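Local coordinates for pyridoxamine 5'-phosphate oxidase-related, FMN-binding (Mycobacterium smegmatis, PDB 3F7E) that acts as an F420-dependent reductase of the pyridoxamine 5'-phosphate oxidase-like family, probably binding coenzyme F420 and perhaps reducing aflatoxins, at the interface of chains A and B. Coordinates in Å, arbitrary orientation; residue numbers count along the deposited sequence, not the author numbering. Chains: chain A/B, Pyridoxamine 5'-phosphate oxidase-related, FMN-binding.

Contact 1: the interface of chains A and B. Residues chain A 19, 21, 31, 64-66, 78; chain B 19, 30-33.
B:Val31 pushes its side chain against chain A between A:Ala21, A:Ala64 and A:Ser66, and buries 76 Å² there. Its CB faces the methyl CB of A:Ala21 at 4.1 Å. With chi1 at 54°, CG1 is tucked between its own backbone N and carbonyl carbon, the crowded position, 3.6 Å from the backbone O of A:Ala64. CG2, anti to the backbone N, touches A:Ser66 CB and at its tip meets its counterpart, CG2 of A:Val31, at 4.1 Å. Nearby the imidazoles of A:His19 and B:His19 stack face to face, with centroids 3.6 Å apart and planes 4° from parallel. The ND1 of each lies over the middle of the other ring, while the two side chains cross at about a right angle. A:Ser66 OG reaches the edge of the B:His19 ring in its plane, but its 2.6 Å to CD2 is too short for a carbon, which leaves the ring orientation in doubt. Farther out, the A:Glu78 carboxylate OE2 and the B:Asn32 amide oxygen OD1 stand 2.8 Å apart, an unfavourable meeting of two acceptors. B:Asn32 ND2 donates to B:Gln30 OE1, in plane and on a lone pair, which supports the modelled amide. Water 1 gives a clearer link, 2.7 Å from A:Glu78 OE2 and 2.9 Å from B:Ala33 N. Strands 18-23, 29-34, 62-68 and 76-88 of chain A meet strands 18-23 and 29-34 of chain B, within the family's split-barrel fold.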
ATOM      1  N   HIS A  19       4.207  -0.611  -1.730  1.00  5.31           N
ATOM      2  CA  HIS A  19       3.401  -0.781  -0.515  1.00  5.50           C
ATOM      3  C   HIS A  19       2.800  -2.175  -0.643  1.00  5.28           C
ATOM      4  O   HIS A  19       1.924  -2.435  -1.458  1.00  5.49           O
ATOM      5  CB  HIS A  19       2.371   0.343  -0.421  1.00  6.26           C
ATOM      6  CG  HIS A  19       3.020   1.664  -0.185  1.00  5.06           C
ATOM      7  ND1 HIS A  19       3.711   2.424  -1.117  1.00  8.62           N
ATOM      8  CD2 HIS A  19       3.084   2.343   0.984  1.00  5.15           C
ATOM      9  CE1 HIS A  19       4.155   3.524  -0.507  1.00  5.34           C
ATOM     10  NE2 HIS A  19       3.785   3.488   0.760  1.00 10.32           N
ATOM     11  N   ALA A  21       0.905  -5.490   0.517  1.00  5.08           N
ATOM     12  CA  ALA A  21      -0.227  -5.942   1.332  1.00  5.42           C
ATOM     13  C   ALA A  21      -0.242  -7.447   1.450  1.00  5.57           C
ATOM     14  O   ALA A  21      -0.041  -8.181   0.456  1.00  5.90           O
ATOM     15  CB  ALA A  21      -1.543  -5.479   0.707  1.00  6.34           C
ATOM     16  N   VAL A  31      -0.512  -3.726   5.442  1.00  5.75           N
ATOM     17  CA  VAL A  31       0.222  -3.146   4.317  1.00  5.58           C
ATOM     18  C   VAL A  31       1.382  -2.317   4.870  1.00  5.81           C
ATOM     19  O   VAL A  31       1.238  -1.556   5.848  1.00  6.88           O
ATOM     20  CB  VAL A  31      -0.723  -2.348   3.368  1.00  5.92           C
ATOM     21  CG1 VAL A  31      -1.412  -1.200   4.085  1.00  7.06           C
ATOM     22  CG2 VAL A  31       0.013  -1.832   2.161  1.00  6.83           C
ATOM     23  N   ALA A  64      -0.210  -8.308  -2.626  1.00  5.65           N
ATOM     24  CA  ALA A  64      -0.435  -7.266  -3.627  1.00  6.53           C
ATOM     25  C   ALA A  64       0.512  -6.114  -3.321  1.00  5.93           C
ATOM     26  O   ALA A  64       0.762  -5.828  -2.167  1.00  7.05           O
ATOM     27  CB  ALA A  64      -1.894  -6.791  -3.612  1.00  6.93           C
HETATM   28  N   MSE A  65       1.021  -5.437  -4.350  1.00  6.77           N
HETATM   29  CA  MSE A  65       1.945  -4.302  -4.144  1.00  6.73           C
HETATM   30  C   MSE A  65       1.491  -3.131  -4.996  1.00  6.62           C
HETATM   31  O   MSE A  65       1.162  -3.271  -6.182  1.00  9.55           O
HETATM   32  CB  MSE A  65       3.384  -4.669  -4.547  1.00  7.82           C
HETATM   33  CG  MSE A  65       4.395  -3.612  -4.152  1.00  7.93           C
HETATM   34 SE   MSE A  65       6.202  -3.981  -4.746  1.00 10.68          SE
HETATM   35  CE  MSE A  65       6.014  -3.388  -6.584  1.00 11.55           C
ATOM     36  N   SER A  66       1.476  -1.959  -4.375  0.70  6.07           N
ATOM     37  CA  SER A  66       1.130  -0.687  -5.012  0.70  6.44           C
ATOM     38  C   SER A  66       2.364   0.206  -5.077  0.70  6.04           C
ATOM     39  O   SER A  66       3.019   0.488  -4.064  0.70  6.67           O
ATOM     40  CB  SER A  66       0.032  -0.003  -4.175  0.70  7.23           C
ATOM     41  OG  SER A  66      -0.143   1.348  -4.582  0.70  8.20           O
ATOM     42  N   GLU A  78      -0.279  -1.462  -9.912  1.00  8.00           N
ATOM     43  CA  GLU A  78      -0.714  -2.388  -8.865  1.00  8.06           C
ATOM     44  C   GLU A  78      -0.403  -3.800  -9.319  1.00  8.07           C
ATOM     45  O   GLU A  78      -0.848  -4.213 -10.394  1.00  8.61           O
ATOM     46  CB  GLU A  78      -2.226  -2.240  -8.622  1.00  9.23           C
ATOM     47  CG  GLU A  78      -2.628  -0.847  -8.179  1.00  9.45           C
ATOM     48  CD  GLU A  78      -4.089  -0.573  -8.342  1.00 11.63           C
ATOM     49  OE1 GLU A  78      -4.835  -1.525  -8.649  1.00 13.88           O
ATOM     50  OE2 GLU A  78      -4.515   0.599  -8.163  1.00 12.93           O
TER
ATOM     51  N   HIS B  19      -1.806   4.188   0.653  1.00  5.56           N
ATOM     52  CA  HIS B  19      -1.988   2.952  -0.099  1.00  5.41           C
ATOM     53  C   HIS B  19      -2.920   2.080   0.729  1.00  4.73           C
ATOM     54  O   HIS B  19      -2.551   1.577   1.804  1.00  5.46           O
ATOM     55  CB  HIS B  19      -0.613   2.351  -0.347  1.00  5.41           C
ATOM     56  CG  HIS B  19       0.212   3.176  -1.278  1.00  5.86           C
ATOM     57  ND1 HIS B  19       0.873   4.342  -0.921  1.00  8.84           N
ATOM     58  CD2 HIS B  19       0.428   3.005  -2.603  1.00  5.60           C
ATOM     59  CE1 HIS B  19       1.455   4.850  -2.001  1.00  6.25           C
ATOM     60  NE2 HIS B  19       1.200   4.054  -3.026  1.00  9.57           N
ATOM     61  N   GLN B  30      -5.724  -6.664  -1.952  1.00  7.60           N
ATOM     62  CA  GLN B  30      -5.633  -5.705  -3.001  1.00  8.39           C
ATOM     63  C   GLN B  30      -5.136  -4.415  -2.350  1.00  7.17           C
ATOM     64  O   GLN B  30      -5.497  -4.131  -1.222  1.00  8.06           O
ATOM     65  CB  GLN B  30      -7.049  -5.491  -3.545  1.00 10.54           C
ATOM     66  CG  GLN B  30      -7.119  -4.507  -4.642  1.00 11.24           C
ATOM     67  CD  GLN B  30      -8.516  -4.358  -5.221  1.00  9.90           C
ATOM     68  OE1 GLN B  30      -8.950  -3.222  -5.513  1.00 13.76           O
ATOM     69  NE2 GLN B  30      -9.224  -5.471  -5.417  1.00  7.43           N
ATOM     70  N   VAL B  31      -4.386  -3.600  -3.096  1.00  6.11           N
ATOM     71  CA  VAL B  31      -3.912  -2.315  -2.573  1.00  6.38           C
ATOM     72  C   VAL B  31      -3.934  -1.263  -3.684  1.00  6.43           C
ATOM     73  O   VAL B  31      -3.485  -1.517  -4.806  1.00  7.41           O
ATOM     74  CB  VAL B  31      -2.545  -2.445  -1.843  1.00  7.45           C
ATOM     75  CG1 VAL B  31      -1.474  -3.093  -2.694  1.00  8.68           C
ATOM     76  CG2 VAL B  31      -2.092  -1.106  -1.289  1.00  7.69           C
ATOM     77  N   ASN B  32      -4.488  -0.087  -3.354  1.00  6.47           N
ATOM     78  CA  ASN B  32      -4.695   1.019  -4.295  1.00  6.73           C
ATOM     79  C   ASN B  32      -4.247   2.331  -3.677  1.00  6.83           C
ATOM     80  O   ASN B  32      -4.566   2.606  -2.528  1.00  7.51           O
ATOM     81  CB  ASN B  32      -6.183   1.144  -4.643  1.00  8.23           C
ATOM     82  CG  ASN B  32      -6.735  -0.124  -5.274  1.00  8.43           C
ATOM     83  OD1 ASN B  32      -6.586  -0.343  -6.492  1.00 12.53           O
ATOM     84  ND2 ASN B  32      -7.394  -0.935  -4.493  1.00  8.55           N
ATOM     85  N   ALA B  33      -3.540   3.162  -4.449  1.00  7.13           N
ATOM     86  CA  ALA B  33      -3.080   4.469  -3.966  1.00  7.24           C
ATOM     87  C   ALA B  33      -4.234   5.444  -4.018  1.00  8.25           C
ATOM     88  O   ALA B  33      -5.006   5.431  -4.990  1.00 10.31           O
ATOM     89  CB  ALA B  33      -1.918   4.973  -4.834  1.00  8.46           C
TER
HETATM   90  O   HOH W   1      -3.018   2.649  -7.232  1.00  9.41           O

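Contact 2: the interface of chains A and B. Residues chain A 17, 19, 32-33; chain B 19, 66, 68.
B:Ile68 presses its terminal methyl CD1 onto one face of the A:Tyr17 phenol ring, a CH-pi contact between subunits of the pyridoxamine 5'-phosphate oxidase-like split-barrel family. CD1 stands over the ring centre, 3.6 Å from the centroid, with every ring carbon within 4.2 Å of it, which marks a face-on approach. CG1 is anti to the backbone N (chi1 -173°) and chi2 of 162° continues the extension, which carries CD1 away from strand 62-68 to the tyrosine, the two side chains crossing at about a right angle. B:Ile68 loses 73 Å² to chain A in all. Equally tight is B:Ser66, its CB 3.4 Å from CD2 of A:His19. Its hydroxyl OG lies in the ring plane at that same edge, but its 2.7 Å to CD2 is too short for carbon, and the assignment of the ring atoms is doubtful; a ring turned over about its CB-CG bond would put ND1 near OG instead, perhaps as a bonding partner. The loose side is A:Ala33, with 13 Å² hidden: its methyl CB is a second, more distant touch for B:Ile68 CD1 at 4.1 Å, and its N stays 3.4 Å from B:Ser66 OG, beyond bonding reach. The CG2 branch of B:Ile68 is also loose, 4.0 Å from NE2 of A:His19.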
ATOM      1  N   TYR A  17       9.361   3.186  -3.424  1.00  7.51           N
ATOM      2  CA  TYR A  17       8.748   2.285  -2.454  1.00  7.62           C
ATOM      3  C   TYR A  17       7.566   1.543  -3.043  1.00  6.79           C
ATOM      4  O   TYR A  17       6.762   2.092  -3.794  1.00  8.84           O
ATOM      5  CB  TYR A  17       8.292   3.054  -1.222  1.00  8.87           C
ATOM      6  CG  TYR A  17       9.428   3.435  -0.328  1.00 11.16           C
ATOM      7  CD1 TYR A  17      10.028   4.693  -0.446  1.00 13.85           C
ATOM      8  CD2 TYR A  17       9.901   2.547   0.642  1.00 13.92           C
ATOM      9  CE1 TYR A  17      11.070   5.057   0.375  1.00 16.56           C
ATOM     10  CE2 TYR A  17      10.951   2.893   1.476  1.00 15.67           C
ATOM     11  CZ  TYR A  17      11.539   4.149   1.326  1.00 18.22           C
ATOM     12  OH  TYR A  17      12.574   4.525   2.154  1.00 20.83           O
ATOM     13  N   HIS A  19       4.207  -0.611  -1.730  1.00  5.31           N
ATOM     14  CA  HIS A  19       3.401  -0.781  -0.515  1.00  5.50           C
ATOM     15  C   HIS A  19       2.800  -2.175  -0.643  1.00  5.28           C
ATOM     16  O   HIS A  19       1.924  -2.435  -1.458  1.00  5.49           O
ATOM     17  CB  HIS A  19       2.371   0.343  -0.421  1.00  6.26           C
ATOM     18  CG  HIS A  19       3.020   1.664  -0.185  1.00  5.06           C
ATOM     19  ND1 HIS A  19       3.711   2.424  -1.117  1.00  8.62           N
ATOM     20  CD2 HIS A  19       3.084   2.343   0.984  1.00  5.15           C
ATOM     21  CE1 HIS A  19       4.155   3.524  -0.507  1.00  5.34           C
ATOM     22  NE2 HIS A  19       3.785   3.488   0.760  1.00 10.32           N
ATOM     23  N   ASN A  32       2.532  -2.436   4.227  1.00  6.13           N
ATOM     24  CA  ASN A  32       3.759  -1.792   4.693  1.00  7.69           C
ATOM     25  C   ASN A  32       4.565  -1.282   3.511  1.00  7.19           C
ATOM     26  O   ASN A  32       4.684  -1.963   2.484  1.00  6.77           O
ATOM     27  CB  ASN A  32       4.643  -2.783   5.463  1.00 10.33           C
ATOM     28  CG  ASN A  32       3.933  -3.367   6.649  1.00 13.01           C
ATOM     29  OD1 ASN A  32       3.769  -2.677   7.669  1.00 17.74           O
ATOM     30  ND2 ASN A  32       3.459  -4.617   6.529  1.00 12.33           N
ATOM     31  N   ALA A  33       5.168  -0.104   3.657  1.00  7.56           N
ATOM     32  CA  ALA A  33       6.071   0.435   2.632  1.00  7.44           C
ATOM     33  C   ALA A  33       7.359  -0.385   2.658  1.00  7.85           C
ATOM     34  O   ALA A  33       7.928  -0.637   3.723  1.00 10.97           O
ATOM     35  CB  ALA A  33       6.361   1.900   2.932  1.00  9.35           C
TER
ATOM     36  N   HIS B  19      -1.806   4.188   0.653  1.00  5.56           N
ATOM     37  CA  HIS B  19      -1.988   2.952  -0.099  1.00  5.41           C
ATOM     38  C   HIS B  19      -2.920   2.080   0.729  1.00  4.73           C
ATOM     39  O   HIS B  19      -2.551   1.577   1.804  1.00  5.46           O
ATOM     40  CB  HIS B  19      -0.613   2.351  -0.347  1.00  5.41           C
ATOM     41  CG  HIS B  19       0.212   3.176  -1.278  1.00  5.86           C
ATOM     42  ND1 HIS B  19       0.873   4.342  -0.921  1.00  8.84           N
ATOM     43  CD2 HIS B  19       0.428   3.005  -2.603  1.00  5.60           C
ATOM     44  CE1 HIS B  19       1.455   4.850  -2.001  1.00  6.25           C
ATOM     45  NE2 HIS B  19       1.200   4.054  -3.026  1.00  9.57           N
ATOM     46  N   SER B  66      -1.145   2.412   4.255  1.00  5.70           N
ATOM     47  CA  SER B  66       0.284   2.711   4.417  1.00  5.82           C
ATOM     48  C   SER B  66       0.583   4.079   3.842  1.00  5.72           C
ATOM     49  O   SER B  66       0.145   4.409   2.736  1.00  6.13           O
ATOM     50  CB  SER B  66       1.071   1.625   3.676  1.00  7.49           C
ATOM     51  OG  SER B  66       2.442   1.953   3.592  1.00  8.58           O
ATOM     52  N   ILE B  68       4.140   6.878   3.672  1.00  8.02           N
ATOM     53  CA  ILE B  68       5.540   7.147   4.030  1.00  8.58           C
ATOM     54  C   ILE B  68       5.836   8.616   3.753  1.00  8.75           C
ATOM     55  O   ILE B  68       5.298   9.208   2.823  1.00  8.76           O
ATOM     56  CB  ILE B  68       6.494   6.173   3.293  1.00  8.73           C
ATOM     57  CG1 ILE B  68       7.947   6.309   3.781  1.00  9.45           C
ATOM     58  CG2 ILE B  68       6.387   6.298   1.763  1.00  9.38           C
ATOM     59  CD1 ILE B  68       8.816   5.113   3.426  1.00 11.55           C
TER

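Contact 3: the interface of chains A and B. Residues chain A 21-23, 60, 62-64, 80; chain B 27-29.
A:Val23 meets B:Pro29 with the CG2 branch, which its chi1 of -171° sets anti to the carbonyl carbon; B:Thr28, with chi1 at 69°, likewise sends CG2 anti to its carbonyl carbon and towards A:Ala62. In this split-barrel of the pyridoxamine 5'-phosphate oxidase-like family, the turn leading into strand 29-34 of chain B thus docks on chain A strands 18-23 and 62-68. B:Pro29 has 103 Å² hidden by chain A. Its CD lies 3.5 Å from A:Val23 CG2 and its CG 3.7 Å from A:Val63 CA, so the ring is wedged between the two strands. B:Thr28 CG2 packs on A:Ala62 CB at 3.5 Å, likewise a tight carbon contact. The remaining threonine branch, OG1, faces the polar flank, where water 2 lies 2.8 Å from B:Thr28 OG1 and 2.7 Å from the B:Pro29 carbonyl O. The same water sits in the guanidinium plane of A:Arg80, at NE, while water 3 is at NH1, so the arginine is linked to chain B through solvent. At the far end the amide ND2 of A:Asn60 makes a weak hydrogen bond to the B:Gly27 carbonyl O at 3.3 Å, 140° at the hydrogen. OD1 of A:Asn60 accepts the backbone N of A:Ala62 at 3.0 Å, tilted from the carbonyl plane, which helps to set how the amide is turned.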
ATOM      1  N   ALA A  21       0.905  -5.490   0.517  1.00  5.08           N
ATOM      2  CA  ALA A  21      -0.227  -5.942   1.332  1.00  5.42           C
ATOM      3  C   ALA A  21      -0.242  -7.447   1.450  1.00  5.57           C
ATOM      4  O   ALA A  21      -0.041  -8.181   0.456  1.00  5.90           O
ATOM      5  CB  ALA A  21      -1.543  -5.479   0.707  1.00  6.34           C
ATOM      6  N   THR A  22      -0.522  -7.910   2.651  1.00  6.54           N
ATOM      7  CA  THR A  22      -0.667  -9.314   2.977  1.00  7.42           C
ATOM      8  C   THR A  22      -1.978  -9.446   3.771  1.00  7.39           C
ATOM      9  O   THR A  22      -2.574  -8.459   4.153  1.00  7.95           O
ATOM     10  CB  THR A  22       0.529  -9.824   3.811  1.00  7.98           C
ATOM     11  OG1 THR A  22       0.694  -9.016   4.991  1.00  9.87           O
ATOM     12  CG2 THR A  22       1.828  -9.879   2.986  1.00  8.27           C
ATOM     13  N   VAL A  23      -2.412 -10.677   4.021  1.00  7.41           N
ATOM     14  CA  VAL A  23      -3.639 -10.888   4.783  1.00  9.33           C
ATOM     15  C   VAL A  23      -3.282 -11.721   6.002  1.00  9.77           C
ATOM     16  O   VAL A  23      -2.570 -12.730   5.886  1.00 10.26           O
ATOM     17  CB  VAL A  23      -4.755 -11.590   3.940  1.00 11.07           C
ATOM     18  CG1 VAL A  23      -6.054 -11.598   4.685  1.00 12.86           C
ATOM     19  CG2 VAL A  23      -4.967 -10.896   2.624  1.00 14.44           C
ATOM     20  N   ASN A  60      -0.924 -17.580   4.052  1.00  9.40           N
ATOM     21  CA  ASN A  60      -1.654 -17.176   2.864  1.00  9.33           C
ATOM     22  C   ASN A  60      -0.621 -16.530   1.946  1.00  8.29           C
ATOM     23  O   ASN A  60      -0.186 -15.426   2.203  1.00  7.93           O
ATOM     24  CB  ASN A  60      -2.757 -16.183   3.222  1.00 10.87           C
ATOM     25  CG  ASN A  60      -3.577 -15.777   2.030  1.00 11.58           C
ATOM     26  OD1 ASN A  60      -3.150 -15.904   0.873  1.00 12.95           O
ATOM     27  ND2 ASN A  60      -4.784 -15.271   2.303  1.00 15.31           N
ATOM     28  N   ALA A  62      -0.811 -15.171  -0.928  1.00  6.73           N
ATOM     29  CA  ALA A  62      -1.266 -14.145  -1.861  1.00  6.43           C
ATOM     30  C   ALA A  62      -0.941 -12.753  -1.337  1.00  5.97           C
ATOM     31  O   ALA A  62      -1.264 -12.415  -0.191  1.00  7.29           O
ATOM     32  CB  ALA A  62      -2.745 -14.281  -2.142  1.00  7.53           C
ATOM     33  N   VAL A  63      -0.345 -11.932  -2.189  1.00  5.79           N
ATOM     34  CA  VAL A  63       0.070 -10.592  -1.828  1.00  5.86           C
ATOM     35  C   VAL A  63      -0.334  -9.598  -2.929  1.00  5.77           C
ATOM     36  O   VAL A  63      -0.723  -9.985  -4.042  1.00  5.76           O
ATOM     37  CB  VAL A  63       1.598 -10.502  -1.582  1.00  6.50           C
ATOM     38  CG1 VAL A  63       2.004 -11.470  -0.501  1.00  7.86           C
ATOM     39  CG2 VAL A  63       2.423 -10.704  -2.876  1.00  7.71           C
ATOM     40  N   ALA A  64      -0.210  -8.308  -2.626  1.00  5.65           N
ATOM     41  CA  ALA A  64      -0.435  -7.266  -3.627  1.00  6.53           C
ATOM     42  C   ALA A  64       0.512  -6.114  -3.321  1.00  5.93           C
ATOM     43  O   ALA A  64       0.762  -5.828  -2.167  1.00  7.05           O
ATOM     44  CB  ALA A  64      -1.894  -6.791  -3.612  1.00  6.93           C
ATOM     45  N   ARG A  80      -0.632  -7.827  -8.282  1.00  7.05           N
ATOM     46  CA  ARG A  80      -1.047  -8.932  -7.388  1.00  7.04           C
ATOM     47  C   ARG A  80      -0.163 -10.135  -7.705  1.00  7.22           C
ATOM     48  O   ARG A  80       0.317 -10.268  -8.840  1.00  8.17           O
ATOM     49  CB  ARG A  80      -2.528  -9.243  -7.566  1.00  8.04           C
ATOM     50  CG  ARG A  80      -3.428  -8.123  -7.036  1.00  8.43           C
ATOM     51  CD  ARG A  80      -4.754  -8.065  -7.775  1.00 10.79           C
ATOM     52  NE  ARG A  80      -5.442  -9.339  -7.679  1.00 10.52           N
ATOM     53  CZ  ARG A  80      -6.245  -9.829  -8.628  1.00  9.83           C
ATOM     54  NH1 ARG A  80      -6.799 -11.025  -8.449  1.00 12.27           N
ATOM     55  NH2 ARG A  80      -6.484  -9.144  -9.768  1.00 10.99           N
TER
ATOM     56  N   GLY B  27     -10.385 -13.873  -0.760  1.00 11.47           N
ATOM     57  CA  GLY B  27      -9.535 -13.896   0.437  1.00 11.49           C
ATOM     58  C   GLY B  27      -8.128 -13.362   0.216  1.00 10.46           C
ATOM     59  O   GLY B  27      -7.296 -13.404   1.132  1.00 11.76           O
ATOM     60  N   THR B  28      -7.851 -12.870  -0.997  1.00  9.52           N
ATOM     61  CA  THR B  28      -6.531 -12.346  -1.322  1.00  9.27           C
ATOM     62  C   THR B  28      -6.558 -10.813  -1.223  1.00  8.23           C
ATOM     63  O   THR B  28      -7.609 -10.197  -1.345  1.00  8.34           O
ATOM     64  CB  THR B  28      -6.054 -12.777  -2.751  1.00  9.99           C
ATOM     65  OG1 THR B  28      -6.853 -12.115  -3.731  1.00  9.98           O
ATOM     66  CG2 THR B  28      -6.115 -14.297  -2.957  1.00 11.87           C
ATOM     67  N   PRO B  29      -5.395 -10.190  -0.972  1.00  7.65           N
ATOM     68  CA  PRO B  29      -5.393  -8.727  -0.771  1.00  7.57           C
ATOM     69  C   PRO B  29      -5.356  -7.932  -2.072  1.00  7.78           C
ATOM     70  O   PRO B  29      -4.945  -8.428  -3.139  1.00  8.34           O
ATOM     71  CB  PRO B  29      -4.105  -8.494   0.019  1.00  8.19           C
ATOM     72  CG  PRO B  29      -3.189  -9.578  -0.482  1.00  8.85           C
ATOM     73  CD  PRO B  29      -4.058 -10.774  -0.746  1.00  8.16           C
TER
HETATM   74  O   HOH W   2      -5.160 -10.389  -5.048  1.00 11.98           O
HETATM   75  O   HOH W   3      -6.434 -13.320  -6.737  1.00 18.08           O

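Contacts 1 and 2, with C-alpha centres about 8 Å apart, share A:His19 and B:His19, and each uses one copy of Ser66 against the opposite histidine; they read as neighbouring parts of the two-fold symmetric interface around the ring pair. Contact 3, about 9 Å from contact 1 and 14 Å from contact 2, shares A:Ala21 and A:Ala64 with contact 1. Chain B strand 29-34 runs through contacts 3 and 1, its start in the former. Every contact has a twin with the chains exchanged, so the same pairs of strands recur on the other half of the interface, consistent with the homodimers typical of this family.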